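Local coordinates for dipeptide transport protein DPPA (Bacillus subtilis, PDB 1HI9) that hydrolyses N-terminal residues of peptides containing D-amino acids, using two zinc ions per subunit, as a self-compartmentalizing decamer, at residues T94-L99 against N204-K209; L136-A141 against E162-N167; V148-G153 against A199-N204; K159-E162 against N167-T170. One frame throughout, in Å; residues are numbered along the deposited sequence.

Contact 1: residues T94-L99 against N204-K209; sequences TFRGAL and NKDKVK
R96 and K205 cross at about a right angle, with the alkyl chain of the lysine against the side of the arginine. The R96 chain starts with CG anti to the backbone N (chi1 175°), and the bends at chi2 and chi3 bring the guanidinium back toward K205. R96 CD lies 4.0 Å from K205 CE, and R96 CZ lies 3.8 Å from K205 CD. The approach to the guanidinium is oblique, neither onto its face nor in its plane. R96 NH2 to K205 CD is modelled at only 3.0 Å, too close to be taken at face value. R96 lies near the start of strand 97-103, one of the parallel strands of the mixed sheet. K205 begins a short 3-10 turn after helix 187-203. In this alpha/beta fold the pair brings the beginning of a sheet strand and the turn after a helix together at the surface. K205 NZ hydrogen-bonds L202 O, and lies 4.8 Å from R96 NH2. D206 OD1 stands at the guanidinium edge, 4.3 Å from R96 NH2, too far for a salt bridge. With an alanine in place of R96, the K205 alkyl chain would probably lose its cover on this side, and D206 the positive charge near it. M1 touches both R96 and K205.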
loop_
_atom_site.group_PDB
_atom_site.type_symbol
_atom_site.label_atom_id
_atom_site.label_comp_id
_atom_site.label_asym_id
_atom_site.label_seq_id
_atom_site.Cartn_x
_atom_site.Cartn_y
_atom_site.Cartn_z
ATOM N N THR A 94 -12.444 33.299 37.004
ATOM C CA THR A 94 -13.861 33.250 37.336
ATOM C C THR A 94 -14.303 31.847 37.755
ATOM O O THR A 94 -15.483 31.615 37.998
ATOM C CB THR A 94 -14.727 33.693 36.144
ATOM O OG1 THR A 94 -14.779 32.638 35.175
ATOM C CG2 THR A 94 -14.131 34.937 35.497
ATOM N N PHE A 95 -13.361 30.912 37.824
ATOM C CA PHE A 95 -13.688 29.554 38.217
ATOM C C PHE A 95 -13.401 29.298 39.696
ATOM O O PHE A 95 -12.399 29.769 40.246
ATOM C CB PHE A 95 -12.929 28.536 37.350
ATOM C CG PHE A 95 -13.466 28.410 35.953
ATOM C CD1 PHE A 95 -13.090 29.319 34.963
ATOM C CD2 PHE A 95 -14.380 27.412 35.634
ATOM C CE1 PHE A 95 -13.619 29.237 33.672
ATOM C CE2 PHE A 95 -14.919 27.320 34.347
ATOM C CZ PHE A 95 -14.536 28.237 33.364
ATOM N N ARG A 96 -14.304 28.553 40.326
ATOM C CA ARG A 96 -14.205 28.210 41.737
ATOM C C ARG A 96 -13.100 27.179 41.947
ATOM O O ARG A 96 -12.439 27.164 42.985
ATOM C CB ARG A 96 -15.558 27.658 42.222
ATOM C CG ARG A 96 -15.620 27.120 43.670
ATOM C CD ARG A 96 -15.585 28.187 44.781
ATOM N NE ARG A 96 -14.236 28.475 45.201
ATOM C CZ ARG A 96 -13.619 28.197 46.348
ATOM N NH1 ARG A 96 -12.361 28.582 46.430
ATOM N NH2 ARG A 96 -14.187 27.593 47.387
ATOM N N GLY A 97 -12.892 26.322 40.954
ATOM C CA GLY A 97 -11.868 25.307 41.078
ATOM C C GLY A 97 -11.663 24.536 39.793
ATOM O O GLY A 97 -12.435 24.669 38.837
ATOM N N ALA A 98 -10.615 23.724 39.775
ATOM C CA ALA A 98 -10.293 22.926 38.612
ATOM C C ALA A 98 -10.266 21.452 38.966
ATOM O O ALA A 98 -9.955 21.083 40.097
ATOM C CB ALA A 98 -8.950 23.356 38.038
ATOM N N LEU A 99 -10.603 20.617 37.985
ATOM C CA LEU A 99 -10.626 19.168 38.163
ATOM C C LEU A 99 -9.873 18.519 36.999
ATOM O O LEU A 99 -10.260 18.667 35.841
ATOM C CB LEU A 99 -12.076 18.679 38.194
ATOM C CG LEU A 99 -12.368 17.285 38.768
ATOM C CD1 LEU A 99 -13.883 17.066 38.860
ATOM C CD2 LEU A 99 -11.741 16.225 37.896
ATOM N N ASN A 204 -14.940 19.940 50.191
ATOM C CA ASN A 204 -13.732 20.123 50.983
ATOM C C ASN A 204 -12.821 21.149 50.311
ATOM O O ASN A 204 -11.665 21.323 50.701
ATOM C CB ASN A 204 -13.016 18.775 51.120
ATOM C CG ASN A 204 -11.992 18.759 52.238
ATOM O OD1 ASN A 204 -10.790 18.608 51.998
ATOM N ND2 ASN A 204 -12.463 18.908 53.473
ATOM N N LYS A 205 -13.365 21.844 49.316
ATOM C CA LYS A 205 -12.616 22.835 48.544
ATOM C C LYS A 205 -11.875 23.905 49.333
ATOM O O LYS A 205 -10.805 24.361 48.922
ATOM C CB LYS A 205 -13.538 23.518 47.529
ATOM C CG LYS A 205 -14.774 24.182 48.114
ATOM C CD LYS A 205 -15.523 24.955 47.029
ATOM C CE LYS A 205 -16.818 25.553 47.553
ATOM N NZ LYS A 205 -17.809 24.500 47.925
ATOM N N ASP A 206 -12.445 24.316 50.458
ATOM C CA ASP A 206 -11.816 25.348 51.273
ATOM C C ASP A 206 -10.426 24.963 51.783
ATOM O O ASP A 206 -9.604 25.835 52.065
ATOM C CB ASP A 206 -12.729 25.705 52.453
ATOM C CG ASP A 206 -13.970 26.477 52.020
ATOM O OD1 ASP A 206 -14.795 25.918 51.262
ATOM O OD2 ASP A 206 -14.117 27.647 52.436
ATOM N N LYS A 207 -10.159 23.665 51.890
ATOM C CA LYS A 207 -8.864 23.208 52.379
ATOM C C LYS A 207 -7.768 23.171 51.320
ATOM O O LYS A 207 -6.610 22.860 51.617
ATOM C CB LYS A 207 -9.006 21.828 53.029
ATOM C CG LYS A 207 -9.828 21.853 54.311
ATOM C CD LYS A 207 -9.857 20.502 55.004
ATOM C CE LYS A 207 -10.639 20.576 56.316
ATOM N NZ LYS A 207 -10.710 19.250 56.994
ATOM N N VAL A 208 -8.126 23.505 50.084
ATOM C CA VAL A 208 -7.157 23.496 48.996
ATOM C C VAL A 208 -6.837 24.894 48.493
ATOM O O VAL A 208 -7.736 25.686 48.214
ATOM C CB VAL A 208 -7.657 22.662 47.811
ATOM C CG1 VAL A 208 -6.588 22.615 46.729
ATOM C CG2 VAL A 208 -8.009 21.263 48.281
ATOM N N LYS A 209 -5.547 25.186 48.369
ATOM C CA LYS A 209 -5.116 26.495 47.905
ATOM C C LYS A 209 -4.491 26.448 46.522
ATOM O O LYS A 209 -3.923 25.435 46.118
ATOM C CB LYS A 209 -4.118 27.114 48.889
ATOM C CG LYS A 209 -4.739 27.674 50.159
ATOM C CD LYS A 209 -3.717 28.492 50.925
ATOM C CE LYS A 209 -4.349 29.237 52.096
ATOM N NZ LYS A 209 -3.388 30.191 52.764
#

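Contact 2: residues L136-A141 against E162-N167; sequences LNAYVA and EELIPN
A138 meets L164 and I165 through apolar contacts alone. Its methyl points from helix 133-143 toward the loop. A138 CB lies 4.1 Å from I165 CD1 and 4.4 Å from L164 CD2, so one small side chain takes the ends of two larger ones. I165 brings its longer branch: CG1 is anti to the carbonyl carbon (chi1 -51°), and the chain runs on extended to CD1. L164 starts toward the helix and touches A138 with CD2. Y139 adds looser cover, its OH 4.8 Å from L164 CD1. V208 also touches I165, and L211 and R129 each touch both Y139 and L164.

The hydrogen bonds known here lie within the helix or run to other residues. V140 N bonds to L136 O, and A141 N to N137 O, as in a regular alpha helix. The N137 amide uses both ends: ND2 bonds to Y103 OH and OD1 to Y258 OH.

The side chain of A138 is about 9 Å from that of E133, a zinc ligand at the start of the same helix, and about 13 Å from a zinc ion. The arrangement is a helix packed against the loop that leads from helix 155-162 to strand 169-176 of the alpha/beta domain.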
loop_
_atom_site.group_PDB
_atom_site.type_symbol
_atom_site.label_atom_id
_atom_site.label_comp_id
_atom_site.label_asym_id
_atom_site.label_seq_id
_atom_site.Cartn_x
_atom_site.Cartn_y
_atom_site.Cartn_z
ATOM N N LEU A 136 2.526 21.777 35.566
ATOM C CA LEU A 136 2.399 22.973 34.747
ATOM C C LEU A 136 0.957 23.474 34.714
ATOM O O LEU A 136 0.717 24.673 34.841
ATOM C CB LEU A 136 2.869 22.712 33.315
ATOM C CG LEU A 136 4.372 22.666 33.047
ATOM C CD1 LEU A 136 4.603 22.475 31.536
ATOM C CD2 LEU A 136 5.040 23.951 33.521
ATOM N N ASN A 137 -0.002 22.566 34.543
ATOM C CA ASN A 137 -1.395 22.989 34.484
ATOM C C ASN A 137 -1.862 23.549 35.834
ATOM O O ASN A 137 -2.665 24.492 35.886
ATOM C CB ASN A 137 -2.302 21.837 34.032
ATOM C CG ASN A 137 -1.922 21.292 32.655
ATOM O OD1 ASN A 137 -1.233 21.953 31.873
ATOM N ND2 ASN A 137 -2.378 20.092 32.356
ATOM N N ALA A 138 -1.335 22.991 36.922
ATOM C CA ALA A 138 -1.699 23.460 38.248
ATOM C C ALA A 138 -1.165 24.875 38.427
ATOM O O ALA A 138 -1.850 25.747 38.965
ATOM C CB ALA A 138 -1.129 22.528 39.318
ATOM N N TYR A 139 0.058 25.108 37.951
ATOM C CA TYR A 139 0.667 26.428 38.055
ATOM C C TYR A 139 -0.113 27.467 37.256
ATOM O O TYR A 139 -0.247 28.613 37.694
ATOM C CB TYR A 139 2.119 26.393 37.577
ATOM C CG TYR A 139 3.114 26.034 38.657
ATOM C CD1 TYR A 139 4.157 25.150 38.399
ATOM C CD2 TYR A 139 3.015 26.582 39.935
ATOM C CE1 TYR A 139 5.078 24.814 39.383
ATOM C CE2 TYR A 139 3.934 26.255 40.931
ATOM C CZ TYR A 139 4.965 25.367 40.646
ATOM O OH TYR A 139 5.886 25.035 41.618
ATOM N N VAL A 140 -0.622 27.086 36.083
ATOM C CA VAL A 140 -1.393 28.036 35.288
ATOM C C VAL A 140 -2.699 28.311 36.026
ATOM O O VAL A 140 -3.207 29.419 35.999
ATOM C CB VAL A 140 -1.700 27.499 33.872
ATOM C CG1 VAL A 140 -2.635 28.464 33.148
ATOM C CG2 VAL A 140 -0.404 27.334 33.090
ATOM N N ALA A 141 -3.233 27.295 36.688
ATOM C CA ALA A 141 -4.456 27.463 37.449
ATOM C C ALA A 141 -4.151 28.442 38.584
ATOM O O ALA A 141 -4.970 29.303 38.919
ATOM C CB ALA A 141 -4.912 26.124 38.016
ATOM N N GLU A 162 -0.839 14.796 44.969
ATOM C CA GLU A 162 -0.812 15.115 46.384
ATOM C C GLU A 162 0.547 15.563 46.932
ATOM O O GLU A 162 0.605 16.223 47.968
ATOM C CB GLU A 162 -1.376 13.945 47.197
ATOM C CG GLU A 162 -0.896 12.593 46.774
ATOM C CD GLU A 162 -1.784 11.471 47.308
ATOM O OE1 GLU A 162 -3.011 11.514 47.072
ATOM O OE2 GLU A 162 -1.251 10.539 47.952
ATOM N N GLU A 163 1.629 15.229 46.235
ATOM C CA GLU A 163 2.956 15.638 46.672
ATOM C C GLU A 163 3.236 17.061 46.224
ATOM O O GLU A 163 4.238 17.657 46.616
ATOM C CB GLU A 163 4.029 14.716 46.104
ATOM C CG GLU A 163 3.999 13.314 46.693
ATOM C CD GLU A 163 5.160 12.446 46.224
ATOM O OE1 GLU A 163 5.242 11.279 46.673
ATOM O OE2 GLU A 163 5.987 12.926 45.414
ATOM N N LEU A 164 2.339 17.605 45.408
ATOM C CA LEU A 164 2.482 18.953 44.886
ATOM C C LEU A 164 1.419 19.892 45.439
ATOM O O LEU A 164 1.709 21.037 45.768
ATOM C CB LEU A 164 2.396 18.926 43.361
ATOM C CG LEU A 164 2.500 20.283 42.660
ATOM C CD1 LEU A 164 3.933 20.763 42.723
ATOM C CD2 LEU A 164 2.048 20.160 41.223
ATOM N N ILE A 165 0.191 19.399 45.544
ATOM C CA ILE A 165 -0.925 20.199 46.036
ATOM C C ILE A 165 -1.462 19.669 47.367
ATOM O O ILE A 165 -2.094 18.613 47.423
ATOM C CB ILE A 165 -2.082 20.192 45.023
ATOM C CG1 ILE A 165 -1.559 20.558 43.633
ATOM C CG2 ILE A 165 -3.168 21.170 45.471
ATOM C CD1 ILE A 165 -2.583 20.383 42.525
ATOM N N PRO A 166 -1.228 20.407 48.455
ATOM C CA PRO A 166 -1.697 20.001 49.784
ATOM C C PRO A 166 -3.220 19.841 49.893
ATOM O O PRO A 166 -3.984 20.693 49.429
ATOM C CB PRO A 166 -1.173 21.115 50.686
ATOM C CG PRO A 166 0.091 21.567 49.970
ATOM C CD PRO A 166 -0.382 21.610 48.531
ATOM N N ASN A 167 -3.650 18.746 50.517
ATOM C CA ASN A 167 -5.066 18.447 50.728
ATOM C C ASN A 167 -5.867 18.173 49.463
ATOM O O ASN A 167 -7.091 18.052 49.515
ATOM C CB ASN A 167 -5.751 19.580 51.501
ATOM C CG ASN A 167 -4.994 19.971 52.749
ATOM O OD1 ASN A 167 -4.687 19.125 53.587
ATOM N ND2 ASN A 167 -4.679 21.258 52.874
#

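Contact 3: residues V148-G153 against A199-N204; sequences VLMVAG and AFALQN
The F200 ring has N204 CB over one face, 3.7 Å above the plane and offset toward the rim. This touch is made within the segment 199-204, and F200 also touches T169 of strand 169-176. The ring has no part in the contact with 148-153, which A201 and L202 make with L149 and M150. In this alpha/beta fold, helix 187-203 packs on the mixed sheet at strand 148-152, an inner strand. The segment axes approach to 7.5 Å and run nearly antiparallel, at 162°.

A201 is the point of closest approach. A201 CA lies 5.6 Å from L149 CA, a spacing that a small side chain permits. A201 CB sits 3.8 Å from M150 CB and equally close to L149 O, with L149 CB a little farther at 4.4 Å. L149 and M150 follow each other in the strand, yet both point toward the helix. The helical backbone angles of L149 are consistent with this, as they break the regular pleat.

The M150 chain then leads away from the segment. Its CG is anti to the backbone N (chi1 -171°), and the M150 side chain touches L194 and T198 earlier in the same helix. L149 also touches K205. L202 starts by pointing away, but its end returns to the strand. The two leucines cross at about a right angle, with L149 CD1 4.1 Å from L202 CD2.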
loop_
_atom_site.group_PDB
_atom_site.type_symbol
_atom_site.label_atom_id
_atom_site.label_comp_id
_atom_site.label_asym_id
_atom_site.label_seq_id
_atom_site.Cartn_x
_atom_site.Cartn_y
_atom_site.Cartn_z
ATOM N N VAL A 148 -6.717 23.495 42.396
ATOM C CA VAL A 148 -6.965 22.211 41.773
ATOM C C VAL A 148 -7.606 21.359 42.863
ATOM O O VAL A 148 -6.923 20.806 43.726
ATOM C CB VAL A 148 -5.652 21.559 41.297
ATOM C CG1 VAL A 148 -5.924 20.180 40.741
ATOM C CG2 VAL A 148 -4.989 22.442 40.245
ATOM N N LEU A 149 -8.928 21.264 42.824
ATOM C CA LEU A 149 -9.675 20.528 43.830
ATOM C C LEU A 149 -9.519 19.021 43.777
ATOM O O LEU A 149 -9.464 18.356 44.813
ATOM C CB LEU A 149 -11.157 20.884 43.725
ATOM C CG LEU A 149 -11.465 22.380 43.796
ATOM C CD1 LEU A 149 -12.981 22.598 43.768
ATOM C CD2 LEU A 149 -10.872 22.968 45.071
ATOM N N MET A 150 -9.446 18.481 42.567
ATOM C CA MET A 150 -9.345 17.041 42.393
ATOM C C MET A 150 -8.491 16.654 41.189
ATOM O O MET A 150 -8.414 17.385 40.204
ATOM C CB MET A 150 -10.749 16.464 42.218
ATOM C CG MET A 150 -10.836 14.952 42.238
ATOM S SD MET A 150 -12.512 14.425 41.872
ATOM C CE MET A 150 -12.215 13.132 40.675
ATOM N N VAL A 151 -7.863 15.490 41.285
ATOM C CA VAL A 151 -7.037 14.954 40.218
ATOM C C VAL A 151 -7.312 13.453 40.156
ATOM O O VAL A 151 -7.156 12.755 41.156
ATOM C CB VAL A 151 -5.526 15.189 40.495
ATOM C CG1 VAL A 151 -4.681 14.484 39.442
ATOM C CG2 VAL A 151 -5.214 16.683 40.481
ATOM N N ALA A 152 -7.745 12.965 38.993
ATOM C CA ALA A 152 -8.033 11.548 38.813
ATOM C C ALA A 152 -7.132 10.954 37.742
ATOM O O ALA A 152 -6.750 11.628 36.782
ATOM C CB ALA A 152 -9.485 11.352 38.432
ATOM N N GLY A 153 -6.793 9.684 37.916
ATOM C CA GLY A 153 -5.930 9.002 36.971
ATOM C C GLY A 153 -5.454 7.723 37.626
ATOM O O GLY A 153 -6.201 7.106 38.389
ATOM N N ALA A 199 -17.601 14.560 44.774
ATOM C CA ALA A 199 -18.454 15.163 45.793
ATOM C C ALA A 199 -17.613 15.687 46.957
ATOM O O ALA A 199 -17.756 16.839 47.374
ATOM C CB ALA A 199 -19.474 14.152 46.302
ATOM N N PHE A 200 -16.726 14.843 47.471
ATOM C CA PHE A 200 -15.880 15.241 48.582
ATOM C C PHE A 200 -14.993 16.425 48.225
ATOM O O PHE A 200 -14.819 17.343 49.028
ATOM C CB PHE A 200 -14.989 14.081 49.026
ATOM C CG PHE A 200 -14.149 14.401 50.234
ATOM C CD1 PHE A 200 -14.686 14.300 51.518
ATOM C CD2 PHE A 200 -12.836 14.849 50.087
ATOM C CE1 PHE A 200 -13.930 14.646 52.633
ATOM C CE2 PHE A 200 -12.071 15.198 51.197
ATOM C CZ PHE A 200 -12.616 15.096 52.473
ATOM N N ALA A 201 -14.434 16.399 47.021
ATOM C CA ALA A 201 -13.551 17.464 46.569
ATOM C C ALA A 201 -14.244 18.817 46.549
ATOM O O ALA A 201 -13.664 19.818 46.959
ATOM C CB ALA A 201 -13.008 17.140 45.181
ATOM N N LEU A 202 -15.484 18.847 46.071
ATOM C CA LEU A 202 -16.230 20.094 45.994
ATOM C C LEU A 202 -16.625 20.653 47.360
ATOM O O LEU A 202 -16.670 21.872 47.549
ATOM C CB LEU A 202 -17.475 19.910 45.118
ATOM C CG LEU A 202 -17.219 19.898 43.608
ATOM C CD1 LEU A 202 -18.445 19.429 42.872
ATOM C CD2 LEU A 202 -16.817 21.282 43.159
ATOM N N GLN A 203 -16.899 19.776 48.319
ATOM C CA GLN A 203 -17.288 20.237 49.645
ATOM C C GLN A 203 -16.089 20.504 50.545
ATOM O O GLN A 203 -16.200 21.215 51.540
ATOM C CB GLN A 203 -18.204 19.219 50.321
ATOM C CG GLN A 203 -17.562 17.872 50.516
ATOM C CD GLN A 203 -18.416 16.937 51.345
ATOM O OE1 GLN A 203 -18.641 17.176 52.535
ATOM N NE2 GLN A 203 -18.905 15.860 50.719
ATOM N N ASN A 204 -14.940 19.940 50.191
ATOM C CA ASN A 204 -13.732 20.123 50.983
ATOM C C ASN A 204 -12.821 21.149 50.311
ATOM O O ASN A 204 -11.665 21.323 50.701
ATOM C CB ASN A 204 -13.016 18.775 51.120
ATOM C CG ASN A 204 -11.992 18.759 52.238
ATOM O OD1 ASN A 204 -10.790 18.608 51.998
ATOM N ND2 ASN A 204 -12.463 18.908 53.473
#

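Contact 4: residues K159-E162 against N167-T170; sequences KEAE and NVTT
V168 sits against the last turn of helix 155-162, at A161 and E162. The helix is the middle element of the beta-alpha-beta unit of strand 148-152, helix 155-162 and strand 169-176. The contact holds the end of the helix against the start of the next strand.

The tight part is V168. Its CG1, placed between the backbone N and the carbonyl carbon (chi1 66°), pushes against the helix backbone rather than a side-chain end. V168 CG1 lies 3.5 Å from E162 CA and 3.8 Å from E162 N. A161 O is 3.9 Å from the same methyl, V168 CG1. A161 adds a second, smaller touch: A161 CB lies 4.1 Å from T170 CG2. A161 also touches L134 of helix 133-143. T169 points away and packs on helix 187-203 through K197, F200 and A201.

The looser part is the solvent side, where E162 is exposed. Its CG is set by a chi1 of 44°, and the chain is extended beyond it and crosses T170 at about a right angle. The crossing brings OE1 to both T170 CG2 and T170 OG1. T170 CG2 is 3.4 Å from E162 OE1. T170 OG1 stands 3.1 Å from E162 OE1; this is a possible hydrogen bond, since the OG1 proton has another acceptor within reach.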
loop_
_atom_site.group_PDB
_atom_site.type_symbol
_atom_site.label_atom_id
_atom_site.label_comp_id
_atom_site.label_asym_id
_atom_site.label_seq_id
_atom_site.Cartn_x
_atom_site.Cartn_y
_atom_site.Cartn_z
ATOM N N LYS A 159 -0.470 10.176 43.387
ATOM C CA LYS A 159 0.641 10.388 44.302
ATOM C C LYS A 159 1.383 11.658 43.917
ATOM O O LYS A 159 1.760 12.459 44.774
ATOM C CB LYS A 159 1.594 9.196 44.238
ATOM C CG LYS A 159 2.546 9.063 45.415
ATOM C CD LYS A 159 1.772 8.833 46.719
ATOM C CE LYS A 159 2.695 8.398 47.861
ATOM N NZ LYS A 159 3.338 7.074 47.581
ATOM N N GLU A 160 1.592 11.831 42.614
ATOM C CA GLU A 160 2.286 13.006 42.101
ATOM C C GLU A 160 1.487 14.269 42.440
ATOM O O GLU A 160 2.057 15.284 42.838
ATOM C CB GLU A 160 2.496 12.863 40.586
ATOM C CG GLU A 160 3.064 14.083 39.883
ATOM C CD GLU A 160 3.356 13.827 38.399
ATOM O OE1 GLU A 160 3.473 14.810 37.636
ATOM O OE2 GLU A 160 3.478 12.648 37.991
ATOM N N ALA A 161 0.164 14.192 42.312
ATOM C CA ALA A 161 -0.703 15.330 42.608
ATOM C C ALA A 161 -0.626 15.748 44.073
ATOM O O ALA A 161 -0.368 16.909 44.388
ATOM C CB ALA A 161 -2.131 15.004 42.245
ATOM N N GLU A 162 -0.839 14.796 44.969
ATOM C CA GLU A 162 -0.812 15.115 46.384
ATOM C C GLU A 162 0.547 15.563 46.932
ATOM O O GLU A 162 0.605 16.223 47.968
ATOM C CB GLU A 162 -1.376 13.945 47.197
ATOM C CG GLU A 162 -0.896 12.593 46.774
ATOM C CD GLU A 162 -1.784 11.471 47.308
ATOM O OE1 GLU A 162 -3.011 11.514 47.072
ATOM O OE2 GLU A 162 -1.251 10.539 47.952
ATOM N N ASN A 167 -3.650 18.746 50.517
ATOM C CA ASN A 167 -5.066 18.447 50.728
ATOM C C ASN A 167 -5.867 18.173 49.463
ATOM O O ASN A 167 -7.091 18.052 49.515
ATOM C CB ASN A 167 -5.751 19.580 51.501
ATOM C CG ASN A 167 -4.994 19.971 52.749
ATOM O OD1 ASN A 167 -4.687 19.125 53.587
ATOM N ND2 ASN A 167 -4.679 21.258 52.874
ATOM N N VAL A 168 -5.194 18.077 48.327
ATOM C CA VAL A 168 -5.896 17.819 47.082
ATOM C C VAL A 168 -6.568 16.450 47.150
ATOM O O VAL A 168 -6.057 15.530 47.788
ATOM C CB VAL A 168 -4.931 17.843 45.873
ATOM C CG1 VAL A 168 -3.938 16.690 45.966
ATOM C CG2 VAL A 168 -5.724 17.760 44.579
ATOM N N THR A 169 -7.727 16.318 46.516
ATOM C CA THR A 169 -8.431 15.043 46.502
ATOM C C THR A 169 -8.014 14.286 45.239
ATOM O O THR A 169 -8.000 14.844 44.142
ATOM C CB THR A 169 -9.959 15.244 46.495
ATOM O OG1 THR A 169 -10.372 15.821 47.738
ATOM C CG2 THR A 169 -10.668 13.913 46.313
ATOM N N THR A 170 -7.665 13.016 45.401
ATOM C CA THR A 170 -7.245 12.215 44.266
ATOM C C THR A 170 -8.108 10.973 44.123
ATOM O O THR A 170 -8.622 10.436 45.107
ATOM C CB THR A 170 -5.769 11.782 44.391
ATOM O OG1 THR A 170 -5.621 10.881 45.489
ATOM C CG2 THR A 170 -4.873 12.997 44.621
#

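How the contacts relate
From the N terminus, contact 1 opens first at 94-99 and closes last at 204-209, so the other three nest inside its loop. Contact 2 opens at 136-141, contact 3 at 148-153. Contact 2 closes at 162-167 before contact 3 closes at 199-204, so these two cross. Contact 4 is a short loop nested inside contact 3, and shares E162 and N167 with contact 2. Contacts 1 and 3 share N204. A98 O probably bonds to L149 N, joining contacts 1 and 3; V151 N probably bonds to T169 O, joining 3 and 4. K207 O and N167 ND2 probably bond the loop of 204-209 to that of 162-167. Contacts 2, 3 and 4 reach helices 133-143, 187-203 and 155-162.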